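Macrolide export ATP-binding/permease protein macB (Actinobacillus actinomycetemcomitans, PDB 3FTJ) probably uses ATP hydrolysis to drive macrolide export as the non-canonical ABC transporter of a tripartite efflux system, conferring macrolide resistance. Local coordinates at residues K191-L196 with F206-S211. Numbering follows the deposited sequence.
Sequences KSLTEL and FFIMNS
T194 OG1 is turned back along its own helix to hydrogen-bond the carbonyl oxygen of E190, and that same hydroxyl oxygen packs against I208 CD1 of the neighbouring strand at 3.5 Å. No hydrogen bond crosses between 191-196 and 206-211, which illustrates how a helix can be laid on a sheet through van der Waals contacts, two of them involving threonine oxygens. I208 reaches the helix with the end of its longer branch: CG1 stands anti to the carbonyl carbon (chi1 -58°) and an extended chi2 brings CD1 against both T194 OG1 and L193 CD2, 3.8 Å from the latter. Two residues earlier, F206 brings its ring edge to the helix backbone, CZ lying 3.5 Å from T194 O, which sits near the ring plane; T194 CG2 touches the same CZ at 4.1 Å. Helix and strand run nearly antiparallel, at 163°, as the chain returns from helix 186-201 into strand 206-209 of the periplasmic domain's mixed sheet. I208 also touches M16, and L193 touches I18, both on the adjacent strand 15-20. The threonine hydroxyl, already paired within its helix, offers I208 van der Waals contact alone: the segments meet over a small surface without a hydrogen bond.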
# COMPACT_ATOMS: atom_id res chain seq x y z
N LYS A 191 2.26 -12.65 -16.20
CA LYS A 191 3.46 -13.01 -16.95
C LYS A 191 4.16 -11.79 -17.55
O LYS A 191 5.38 -11.68 -17.46
CB LYS A 191 3.14 -14.01 -18.06
CG LYS A 191 2.82 -15.41 -17.56
CD LYS A 191 2.51 -16.36 -18.71
CE LYS A 191 3.70 -16.48 -19.67
NZ LYS A 191 3.38 -17.33 -20.87
N SER A 192 3.40 -10.90 -18.17
CA SER A 192 3.97 -9.69 -18.76
C SER A 192 4.61 -8.84 -17.66
O SER A 192 5.71 -8.31 -17.82
CB SER A 192 2.89 -8.86 -19.45
OG SER A 192 2.09 -9.66 -20.31
N LEU A 193 3.90 -8.72 -16.55
CA LEU A 193 4.32 -7.92 -15.42
C LEU A 193 5.62 -8.49 -14.85
O LEU A 193 6.56 -7.74 -14.55
CB LEU A 193 3.21 -7.94 -14.37
CG LEU A 193 3.15 -6.85 -13.32
CD1 LEU A 193 1.83 -6.95 -12.58
CD2 LEU A 193 4.32 -7.00 -12.38
N THR A 194 5.68 -9.81 -14.70
CA THR A 194 6.87 -10.50 -14.23
C THR A 194 8.05 -10.29 -15.17
O THR A 194 9.16 -9.99 -14.74
CB THR A 194 6.64 -12.00 -14.10
OG1 THR A 194 5.63 -12.24 -13.12
CG2 THR A 194 7.94 -12.70 -13.69
N GLU A 195 7.81 -10.45 -16.46
CA GLU A 195 8.90 -10.27 -17.41
C GLU A 195 9.42 -8.83 -17.43
O GLU A 195 10.63 -8.62 -17.49
CB GLU A 195 8.50 -10.75 -18.81
CG GLU A 195 8.53 -12.27 -18.91
CD GLU A 195 9.78 -12.86 -18.24
OE1 GLU A 195 10.90 -12.41 -18.56
OE2 GLU A 195 9.63 -13.76 -17.38
N LEU A 196 8.52 -7.86 -17.35
CA LEU A 196 8.93 -6.46 -17.35
C LEU A 196 9.81 -6.13 -16.14
O LEU A 196 10.89 -5.55 -16.27
CB LEU A 196 7.72 -5.53 -17.41
CG LEU A 196 7.96 -4.01 -17.35
CD1 LEU A 196 8.88 -3.53 -18.47
CD2 LEU A 196 6.63 -3.27 -17.41
N PHE A 206 11.69 -10.42 -6.68
CA PHE A 206 10.39 -9.95 -6.22
C PHE A 206 9.44 -11.11 -6.40
O PHE A 206 9.77 -12.08 -7.08
CB PHE A 206 9.91 -8.79 -7.10
CG PHE A 206 9.82 -9.14 -8.56
CD1 PHE A 206 8.67 -9.70 -9.09
CD2 PHE A 206 10.90 -8.92 -9.40
CE1 PHE A 206 8.58 -10.04 -10.44
CE2 PHE A 206 10.83 -9.25 -10.75
CZ PHE A 206 9.67 -9.82 -11.27
N PHE A 207 8.26 -11.02 -5.81
CA PHE A 207 7.24 -12.03 -6.04
C PHE A 207 5.88 -11.37 -6.09
O PHE A 207 5.70 -10.26 -5.59
CB PHE A 207 7.29 -13.14 -4.98
CG PHE A 207 7.07 -12.65 -3.57
CD1 PHE A 207 5.85 -12.86 -2.93
CD2 PHE A 207 8.08 -12.01 -2.87
CE1 PHE A 207 5.65 -12.43 -1.63
CE2 PHE A 207 7.88 -11.58 -1.56
CZ PHE A 207 6.66 -11.79 -0.94
N ILE A 208 4.92 -12.05 -6.71
CA ILE A 208 3.61 -11.48 -6.95
C ILE A 208 2.54 -12.24 -6.17
O ILE A 208 2.53 -13.47 -6.16
CB ILE A 208 3.28 -11.46 -8.45
CG1 ILE A 208 4.35 -10.68 -9.22
CG2 ILE A 208 1.89 -10.88 -8.70
CD1 ILE A 208 3.98 -10.36 -10.65
N MET A 209 1.67 -11.49 -5.51
CA MET A 209 0.56 -12.05 -4.75
C MET A 209 -0.73 -11.70 -5.46
O MET A 209 -1.00 -10.54 -5.73
CB MET A 209 0.51 -11.45 -3.35
CG MET A 209 1.72 -11.70 -2.47
SD MET A 209 1.55 -13.22 -1.52
CE MET A 209 2.57 -14.34 -2.46
N ASN A 210 -1.53 -12.72 -5.75
CA ASN A 210 -2.85 -12.53 -6.32
C ASN A 210 -3.73 -13.74 -6.05
O ASN A 210 -3.34 -14.64 -5.31
CB ASN A 210 -2.76 -12.26 -7.83
CG ASN A 210 -1.93 -13.29 -8.55
OD1 ASN A 210 -1.78 -14.42 -8.09
ND2 ASN A 210 -1.38 -12.91 -9.70
N SER A 211 -4.92 -13.75 -6.65
CA SER A 211 -5.84 -14.88 -6.51
C SER A 211 -5.14 -16.20 -6.84
O SER A 211 -5.23 -17.17 -6.07
CB SER A 211 -7.05 -14.69 -7.42
OG SER A 211 -8.04 -15.65 -7.13